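Charybdin (PDB 2B7U) belongs to the ribosome-inactivating proteins, a family well known from plants, with a mixed alpha/beta fold, and comes from Charybdis maritima. Local coordinates at residues 88-93 with 152-157; 115-120 with 198-203. All coordinates share one frame; numbering follows the deposited sequence. Where two conformers were deposited one is given.

Interaction 1 of 2, residues 88-93 with 152-157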
ATOM      1  N   ALA A  88      25.148  -4.369   4.307  1.00 26.36           N
ATOM      2  CA  ALA A  88      25.889  -3.288   3.670  1.00 26.46           C
ATOM      3  C   ALA A  88      25.024  -2.038   3.440  1.00 26.46           C
ATOM      4  O   ALA A  88      25.556  -0.976   3.113  1.00 26.77           O
ATOM      5  CB  ALA A  88      26.474  -3.773   2.377  1.00 27.13           C
ATOM      6  N   GLY A  89      23.703  -2.151   3.614  1.00 25.45           N
ATOM      7  CA  GLY A  89      22.789  -1.034   3.328  1.00 24.55           C
ATOM      8  C   GLY A  89      22.478  -0.910   1.841  1.00 23.44           C
ATOM      9  O   GLY A  89      22.131   0.168   1.372  1.00 23.58           O
ATOM     10  N   LYS A  90      22.605  -2.018   1.115  1.00 22.42           N
ATOM     11  CA  LYS A  90      22.362  -2.073  -0.321  1.00 21.99           C
ATOM     12  C   LYS A  90      20.872  -1.882  -0.571  1.00 20.43           C
ATOM     13  O   LYS A  90      20.065  -2.526   0.080  1.00 20.16           O
ATOM     14  CB  LYS A  90      22.795  -3.420  -0.878  1.00 22.30           C
ATOM     15  CG  LYS A  90      22.408  -3.694  -2.312  1.00 23.51           C
ATOM     16  CD  LYS A  90      22.807  -5.097  -2.703  1.00 25.30           C
ATOM     17  CE  LYS A  90      22.720  -5.328  -4.184  1.00 29.07           C
ATOM     18  NZ  LYS A  90      21.408  -5.880  -4.559  1.00 33.31           N
ATOM     19  N   TRP A  91      20.538  -0.987  -1.502  1.00 19.06           N
ATOM     20  CA  TRP A  91      19.161  -0.757  -1.942  1.00 18.25           C
ATOM     21  C   TRP A  91      18.820  -1.595  -3.159  1.00 18.06           C
ATOM     22  O   TRP A  91      19.605  -1.660  -4.112  1.00 18.18           O
ATOM     23  CB  TRP A  91      18.949   0.717  -2.282  1.00 18.46           C
ATOM     24  CG  TRP A  91      18.772   1.543  -1.075  1.00 16.66           C
ATOM     25  CD1 TRP A  91      19.720   2.277  -0.438  1.00 18.34           C
ATOM     26  CD2 TRP A  91      17.555   1.733  -0.338  1.00 17.06           C
ATOM     27  NE1 TRP A  91      19.174   2.914   0.646  1.00 18.46           N
ATOM     28  CE2 TRP A  91      17.848   2.596   0.739  1.00 18.07           C
ATOM     29  CE3 TRP A  91      16.248   1.260  -0.478  1.00 18.01           C
ATOM     30  CZ2 TRP A  91      16.865   3.004   1.666  1.00 17.33           C
ATOM     31  CZ3 TRP A  91      15.289   1.650   0.451  1.00 17.87           C
ATOM     32  CH2 TRP A  91      15.606   2.509   1.514  1.00 18.38           C
ATOM     33  N   LEU A  92      17.668  -2.252  -3.089  1.00 16.86           N
ATOM     34  CA  LEU A  92      17.076  -2.977  -4.200  1.00 16.75           C
ATOM     35  C   LEU A  92      15.850  -2.208  -4.625  1.00 16.03           C
ATOM     36  O   LEU A  92      15.103  -1.743  -3.775  1.00 16.83           O
ATOM     37  CB  LEU A  92      16.627  -4.367  -3.770  1.00 16.80           C
ATOM     38  CG  LEU A  92      17.666  -5.449  -3.484  1.00 18.87           C
ATOM     39  CD1 LEU A  92      18.532  -5.648  -4.708  1.00 20.25           C
ATOM     40  CD2 LEU A  92      18.472  -5.131  -2.253  1.00 19.49           C
ATOM     41  N   GLU A  93      15.628  -2.105  -5.932  1.00 16.41           N
ATOM     42  CA  GLU A  93      14.534  -1.326  -6.467  1.00 16.01           C
ATOM     43  C   GLU A  93      13.688  -2.140  -7.443  1.00 14.83           C
ATOM     44  O   GLU A  93      14.228  -2.827  -8.313  1.00 14.55           O
ATOM     45  CB  GLU A  93      15.116  -0.072  -7.158  1.00 15.66           C
ATOM     46  CG  GLU A  93      14.103   0.785  -7.848  1.00 18.00           C
ATOM     47  CD  GLU A  93      14.647   2.108  -8.346  1.00 18.51           C
ATOM     48  OE1 GLU A  93      13.927   2.736  -9.167  1.00 24.04           O
ATOM     49  OE2 GLU A  93      15.754   2.520  -7.932  1.00 20.46           O
ATOM     50  N   ARG A 152      12.619 -15.551  -4.811  1.00 19.46           N
ATOM     51  CA  ARG A 152      11.341 -15.999  -4.203  1.00 20.20           C
ATOM     52  C   ARG A 152      11.115 -15.407  -2.812  1.00 19.90           C
ATOM     53  O   ARG A 152      10.028 -14.892  -2.528  1.00 18.06           O
ATOM     54  CB  ARG A 152      11.269 -17.517  -4.058  1.00 22.19           C
ATOM     55  CG  ARG A 152      10.974 -18.296  -5.296  1.00 25.66           C
ATOM     56  CD  ARG A 152      10.207 -19.560  -4.904  1.00 31.68           C
ATOM     57  NE  ARG A 152      10.712 -20.754  -5.557  1.00 35.96           N
ATOM     58  CZ  ARG A 152      10.376 -21.997  -5.207  1.00 37.69           C
ATOM     59  NH1 ARG A 152       9.526 -22.216  -4.197  1.00 39.14           N
ATOM     60  NH2 ARG A 152      10.891 -23.030  -5.867  1.00 37.73           N
ATOM     61  N   ASP A 153      12.134 -15.520  -1.947  1.00 19.01           N
ATOM     62  CA  ASP A 153      12.059 -15.026  -0.570  1.00 19.55           C
ATOM     63  C   ASP A 153      11.796 -13.521  -0.574  1.00 17.57           C
ATOM     64  O   ASP A 153      10.988 -13.009   0.224  1.00 17.63           O
ATOM     65  CB  ASP A 153      13.381 -15.224   0.174  1.00 20.45           C
ATOM     66  CG  ASP A 153      13.664 -16.670   0.586  1.00 24.60           C
ATOM     67  OD1 ASP A 153      12.769 -17.518   0.554  1.00 30.00           O
ATOM     68  OD2 ASP A 153      14.828 -16.936   0.982  1.00 31.64           O
ATOM     69  N   ARG A 154      12.490 -12.802  -1.458  1.00 16.42           N
ATOM     70  CA  ARG A 154      12.338 -11.346  -1.514  1.00 15.49           C
ATOM     71  C   ARG A 154      10.935 -10.971  -1.955  1.00 15.27           C
ATOM     72  O   ARG A 154      10.268 -10.140  -1.318  1.00 15.04           O
ATOM     73  CB  ARG A 154      13.342 -10.719  -2.468  1.00 15.44           C
ATOM     74  CG  ARG A 154      14.787 -10.840  -2.013  1.00 15.69           C
ATOM     75  CD  ARG A 154      15.719 -10.421  -3.146  1.00 15.31           C
ATOM     76  NE  ARG A 154      17.051 -10.083  -2.636  1.00 15.63           N
ATOM     77  CZ  ARG A 154      18.036  -9.554  -3.356  1.00 15.32           C
ATOM     78  NH1 ARG A 154      17.927  -9.385  -4.666  1.00 15.09           N
ATOM     79  NH2 ARG A 154      19.162  -9.194  -2.749  1.00 16.74           N
ATOM     80  N   ALA A 155      10.479 -11.591  -3.033  1.00 15.15           N
ATOM     81  CA  ALA A 155       9.161 -11.266  -3.587  1.00 14.94           C
ATOM     82  C   ALA A 155       8.041 -11.634  -2.605  1.00 15.43           C
ATOM     83  O   ALA A 155       7.092 -10.854  -2.391  1.00 15.10           O
ATOM     84  CB  ALA A 155       8.963 -11.958  -4.904  1.00 15.23           C
ATOM     85  N   ARG A 156       8.144 -12.793  -1.964  1.00 16.01           N
ATOM     86  CA  ARG A 156       7.111 -13.203  -1.022  1.00 16.80           C
ATOM     87  C   ARG A 156       7.033 -12.215   0.128  1.00 15.00           C
ATOM     88  O   ARG A 156       5.957 -11.799   0.577  1.00 15.42           O
ATOM     89  CB  ARG A 156       7.379 -14.598  -0.472  1.00 16.74           C
ATOM     90  CG  ARG A 156       6.241 -15.113   0.411  1.00 19.97           C
ATOM     91  CD  ARG A 156       6.579 -16.474   1.010  1.00 22.39           C
ATOM     92  NE  ARG A 156       5.389 -17.155   1.519  1.00 28.08           N
ATOM     93  CZ  ARG A 156       4.762 -16.831   2.648  1.00 30.99           C
ATOM     94  NH1 ARG A 156       3.671 -17.510   3.032  1.00 30.27           N
ATOM     95  NH2 ARG A 156       5.224 -15.833   3.393  1.00 34.16           N
ATOM     96  N   SER A 157       8.199 -11.830   0.623  1.00 14.46           N
ATOM     97  CA  SER A 157       8.269 -10.932   1.733  1.00 13.78           C
ATOM     98  C   SER A 157       7.716  -9.548   1.380  1.00 13.08           C
ATOM     99  O   SER A 157       7.069  -8.907   2.218  1.00 13.96           O
ATOM    100  CB  SER A 157       9.705 -10.831   2.211  1.00 14.31           C
ATOM    101  OG  SER A 157      10.159 -12.095   2.663  1.00 15.87           O
TER
HETATM  102  O   HOH W   1      21.737  -8.689  -4.041  1.00 30.57           O
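Leu92 lies over one face of the Arg154 guanidinium. The contact belongs to the ribosome-inactivating protein fold and joins the mixed beta sheet to helix 151-170. Leu92 sits on strand 91-93, next to strand 80-84 and the short outermost strand 109-110. CG of Leu92 stands 3.9 Å above the guanidinium plane of Arg154, displaced toward the rim of the group. The closest touch is Leu92 CD1 to Arg154 NH1, at 3.8 Å. The two side chains cross at about a right angle, with CG and CD1 of Leu92 toward the guanidinium.

The backbones stay well apart, with 10.0 Å between the CA atoms of Leu92 and Arg154. The long arginine side chain spans this distance. Its CG is anti to its own carbonyl carbon (chi1 -67°), and the chain then runs extended to NE, which carries the guanidinium across to the strand. Arg154 NE donates to Ser148 O, which ties the group back to the connection that precedes its own helix. The arginine side chain also touches Met85 and Leu111.

Lys90 approaches the same guanidinium obliquely. Its NZ is 4.4 Å from Arg154 NH2, a pair of like charges. The end of the lysine is modelled too tightly against Leu92, and its exact placement is therefore doubtful. A salt bridge from Lys90 NZ to Glu109 probably offsets part of the positive charge. A water also joins the two basic groups across the contact. It accepts from both, and in the model its oxygen lies 2.9 Å from Lys90 NZ and 2.9 Å from Arg154 NH2.

Interaction 2 of 2, residues 115-120 with 198-203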
ATOM      1  N   PRO A 115       6.234  -3.910  -8.861  1.00 21.64           N
ATOM      2  CA  PRO A 115       5.366  -3.944  -7.695  1.00 22.86           C
ATOM      3  C   PRO A 115       3.966  -4.526  -7.908  1.00 23.04           C
ATOM      4  O   PRO A 115       3.221  -4.719  -6.933  1.00 24.56           O
ATOM      5  CB  PRO A 115       5.281  -2.459  -7.309  1.00 22.82           C
ATOM      6  CG  PRO A 115       5.386  -1.736  -8.585  1.00 23.28           C
ATOM      7  CD  PRO A 115       6.344  -2.543  -9.412  1.00 22.08           C
ATOM      8  N   SER A 116       3.593  -4.843  -9.144  1.00 23.15           N
ATOM      9  CA  SER A 116       2.242  -5.369  -9.341  1.00 23.57           C
ATOM     10  C   SER A 116       2.194  -6.760  -8.747  1.00 22.86           C
ATOM     11  O   SER A 116       3.202  -7.474  -8.743  1.00 22.85           O
ATOM     12  CB  SER A 116       1.861  -5.401 -10.809  1.00 24.20           C
ATOM     13  OG  SER A 116       2.482  -6.464 -11.497  1.00 25.08           O
ATOM     14  N   TYR A 117       1.030  -7.159  -8.243  1.00 22.71           N
ATOM     15  CA  TYR A 117       0.899  -8.497  -7.656  1.00 21.61           C
ATOM     16  C   TYR A 117       1.038  -9.631  -8.673  1.00 21.55           C
ATOM     17  O   TYR A 117       1.493 -10.703  -8.306  1.00 20.71           O
ATOM     18  CB  TYR A 117      -0.405  -8.646  -6.856  1.00 22.21           C
ATOM     19  CG  TYR A 117      -0.440  -7.783  -5.638  1.00 21.72           C
ATOM     20  CD1 TYR A 117      -1.430  -6.831  -5.474  1.00 23.25           C
ATOM     21  CD2 TYR A 117       0.548  -7.901  -4.649  1.00 24.11           C
ATOM     22  CE1 TYR A 117      -1.453  -6.019  -4.361  1.00 23.81           C
ATOM     23  CE2 TYR A 117       0.543  -7.090  -3.513  1.00 22.71           C
ATOM     24  CZ  TYR A 117      -0.465  -6.146  -3.383  1.00 25.06           C
ATOM     25  OH  TYR A 117      -0.480  -5.323  -2.281  1.00 23.51           O
ATOM     26  N   GLU A 118       0.695  -9.391  -9.935  1.00 21.76           N
ATOM     27  CA  GLU A 118       0.949 -10.371 -10.986  1.00 23.13           C
ATOM     28  C   GLU A 118       2.446 -10.678 -11.063  1.00 21.35           C
ATOM     29  O   GLU A 118       2.843 -11.851 -11.127  1.00 21.09           O
ATOM     30  CB  GLU A 118       0.446  -9.836 -12.338  1.00 23.75           C
ATOM     31  CG  GLU A 118       0.708 -10.715 -13.537  1.00 26.61           C
ATOM     32  CD  GLU A 118       0.001 -10.206 -14.797  1.00 27.64           C
ATOM     33  OE1 GLU A 118      -0.523  -9.064 -14.789  1.00 34.97           O
ATOM     34  OE2 GLU A 118      -0.037 -10.948 -15.804  1.00 34.87           O
ATOM     35  N   GLU A 119       3.260  -9.621 -11.061  1.00 20.82           N
ATOM     36  CA  GLU A 119       4.716  -9.773 -11.165  1.00 20.99           C
ATOM     37  C   GLU A 119       5.320 -10.299  -9.881  1.00 19.00           C
ATOM     38  O   GLU A 119       6.198 -11.159  -9.922  1.00 18.93           O
ATOM     39  CB  GLU A 119       5.369  -8.444 -11.537  1.00 21.22           C
ATOM     40  CG  GLU A 119       4.979  -7.988 -12.957  1.00 24.58           C
ATOM     41  CD  GLU A 119       6.025  -7.106 -13.645  1.00 25.77           C
ATOM     42  OE1 GLU A 119       7.111  -6.885 -13.076  1.00 30.44           O
ATOM     43  OE2 GLU A 119       5.751  -6.647 -14.788  1.00 30.36           O
ATOM     44  N   LEU A 120       4.833  -9.817  -8.742  1.00 17.41           N
ATOM     45  CA  LEU A 120       5.348 -10.306  -7.455  1.00 16.98           C
ATOM     46  C   LEU A 120       4.999 -11.757  -7.231  1.00 16.34           C
ATOM     47  O   LEU A 120       5.834 -12.513  -6.763  1.00 16.03           O
ATOM     48  CB  LEU A 120       4.801  -9.480  -6.287  1.00 16.78           C
ATOM     49  CG  LEU A 120       5.437  -8.112  -6.039  1.00 18.10           C
ATOM     50  CD1 LEU A 120       4.508  -7.333  -5.099  1.00 20.51           C
ATOM     51  CD2 LEU A 120       6.853  -8.176  -5.488  1.00 19.02           C
ATOM     52  N   LEU A 198     -11.872  -4.945  -3.481  1.00 15.22           N
ATOM     53  CA  LEU A 198     -11.211  -3.769  -2.920  1.00 13.98           C
ATOM     54  C   LEU A 198      -9.885  -3.456  -3.584  1.00 14.23           C
ATOM     55  O   LEU A 198      -9.766  -2.454  -4.282  1.00 14.00           O
ATOM     56  CB  LEU A 198     -11.014  -3.925  -1.412  1.00 13.75           C
ATOM     57  CG  LEU A 198     -12.299  -4.089  -0.599  1.00 13.62           C
ATOM     58  CD1 LEU A 198     -11.981  -4.147   0.885  1.00 14.30           C
ATOM     59  CD2 LEU A 198     -13.275  -2.949  -0.874  1.00 14.90           C
ATOM     60  N   GLU A 199      -8.881  -4.306  -3.368  1.00 13.72           N
ATOM     61  CA  GLU A 199      -7.510  -3.967  -3.780  1.00 13.59           C
ATOM     62  C   GLU A 199      -7.407  -3.612  -5.244  1.00 13.34           C
ATOM     63  O   GLU A 199      -6.754  -2.638  -5.587  1.00 15.05           O
ATOM     64  CB  GLU A 199      -6.521  -5.061  -3.414  1.00 13.97           C
ATOM     65  CG  GLU A 199      -6.423  -5.290  -1.924  1.00 13.91           C
ATOM     66  CD  GLU A 199      -5.387  -6.304  -1.510  1.00 14.41           C
ATOM     67  OE1 GLU A 199      -4.684  -6.865  -2.392  1.00 15.05           O
ATOM     68  OE2 GLU A 199      -5.281  -6.535  -0.281  1.00 15.75           O
ATOM     69  N   LYS A 200      -8.055  -4.384  -6.094  1.00 13.90           N
ATOM     70  CA  LYS A 200      -7.954  -4.143  -7.534  1.00 13.76           C
ATOM     71  C   LYS A 200      -8.649  -2.874  -7.988  1.00 14.46           C
ATOM     72  O   LYS A 200      -8.401  -2.427  -9.118  1.00 16.03           O
ATOM     73  CB  LYS A 200      -8.437  -5.365  -8.315  1.00 14.76           C
ATOM     74  CG  LYS A 200      -7.506  -6.608  -8.339  0.65 17.51           C
ATOM     75  CD  LYS A 200      -6.366  -6.637  -7.338  0.65 22.36           C
ATOM     76  CE  LYS A 200      -5.132  -5.878  -7.823  0.65 24.05           C
ATOM     77  NZ  LYS A 200      -4.404  -5.157  -6.708  0.65 21.47           N
ATOM     78  N   ASN A 201      -9.490  -2.306  -7.122  1.00 13.98           N
ATOM     79  CA  ASN A 201     -10.362  -1.171  -7.494  1.00 12.99           C
ATOM     80  C   ASN A 201     -10.001   0.130  -6.769  1.00 12.99           C
ATOM     81  O   ASN A 201     -10.737   1.111  -6.863  1.00 13.41           O
ATOM     82  CB  ASN A 201     -11.810  -1.517  -7.183  1.00 13.60           C
ATOM     83  CG  ASN A 201     -12.373  -2.549  -8.142  1.00 16.05           C
ATOM     84  OD1 ASN A 201     -13.080  -3.494  -7.736  1.00 20.55           O
ATOM     85  ND2 ASN A 201     -12.062  -2.392  -9.413  1.00 16.86           N
ATOM     86  N   TRP A 202      -8.933   0.138  -5.980  1.00 11.71           N
ATOM     87  CA  TRP A 202      -8.587   1.358  -5.216  1.00 11.19           C
ATOM     88  C   TRP A 202      -8.443   2.584  -6.105  1.00 12.62           C
ATOM     89  O   TRP A 202      -8.925   3.645  -5.763  1.00 12.65           O
ATOM     90  CB  TRP A 202      -7.302   1.186  -4.408  1.00 11.78           C
ATOM     91  CG  TRP A 202      -6.946   2.359  -3.523  1.00 11.69           C
ATOM     92  CD1 TRP A 202      -7.649   2.819  -2.459  1.00 12.12           C
ATOM     93  CD2 TRP A 202      -5.808   3.204  -3.661  1.00 11.96           C
ATOM     94  NE1 TRP A 202      -6.999   3.907  -1.896  1.00 11.53           N
ATOM     95  CE2 TRP A 202      -5.855   4.140  -2.608  1.00 11.84           C
ATOM     96  CE3 TRP A 202      -4.718   3.226  -4.542  1.00 12.93           C
ATOM     97  CZ2 TRP A 202      -4.853   5.099  -2.412  1.00 11.82           C
ATOM     98  CZ3 TRP A 202      -3.716   4.181  -4.346  1.00 13.29           C
ATOM     99  CH2 TRP A 202      -3.797   5.090  -3.282  1.00 12.94           C
ATOM    100  N   VAL A 203      -7.772   2.420  -7.229  1.00 13.09           N
ATOM    101  CA  VAL A 203      -7.511   3.543  -8.123  1.00 13.04           C
ATOM    102  C   VAL A 203      -8.848   4.026  -8.694  1.00 13.32           C
ATOM    103  O   VAL A 203      -9.153   5.232  -8.699  1.00 13.37           O
ATOM    104  CB  VAL A 203      -6.519   3.134  -9.245  1.00 13.54           C
ATOM    105  CG1 VAL A 203      -6.450   4.193 -10.273  1.00 13.57           C
ATOM    106  CG2 VAL A 203      -5.169   2.843  -8.638  1.00 15.11           C
TER
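Segment 115-120 enters the first turn of helix 117-124, while segment 198-203 turns from helix 192-199 into helix 202-214. The bend in the second segment is a type I beta turn from Glu199 to Trp202. The nearest CA atoms, of Tyr117 and Lys200, are 9.9 Å apart, and side chains fill the distance. This is a contact between the start of helix 117-124 and the turn from Glu199 to Trp202, in the helical part of the ribosome-inactivating protein fold.

Ser116 is the N-cap of helix 117-124. Its OG accepts from Glu119 N at 3.3 Å, with an N-H...O angle of 158°. Tyr117 follows directly, and its ring carries the contact from this side.

Lys200 meets the ring at its edge. Its NZ lies near the ring plane, 3.6 Å from Tyr117 CD1, and so does not sit over the aromatic face as a cation-pi pair would require. The lysine leaves its backbone to one side of Tyr117 and then curls toward it, with bends along the chain that bring the ammonium to the ring. Lys200 was modelled in two conformers, and this approach, read from one of them, is doubtful.

Glu199 reaches the same ring with an extended chain beyond CG. The two side chains cross at about a right angle, with the carboxylate and ring planes 33° apart.

The polar ends of Tyr117 and Glu199 are held by helix 151-170, which lies beside both segments. Tyr117 OH is hydrogen-bonded to Glu167 and Ser162, fixing the far end of the ring. Glu199 OE1 accepts from Gln163 NE2, and the Tyr117 side chain also touches Gln163. That same oxygen, Glu199 OE1, lies 3.9 Å from Tyr117 CE1.

Both contacts use helix 151-170, but at different places. Interaction 1 takes its arginine from the early part of that helix and reaches the beta sheet. In interaction 2 the later part of the same helix supplies polar partners to residues of two other helices. The centres are 19 Å apart, yet the sites touch: Ala155 CB packs 3.7 Å from Leu120 O, joining helix 151-170 to helix 117-124. Interaction 1 is the more buried, although its centre lies farther from the middle of the chain. It pairs an aliphatic group with a guanidinium face. Interaction 2 is partly buried and sets an ammonium and a carboxylate near the same side of a tyrosine ring.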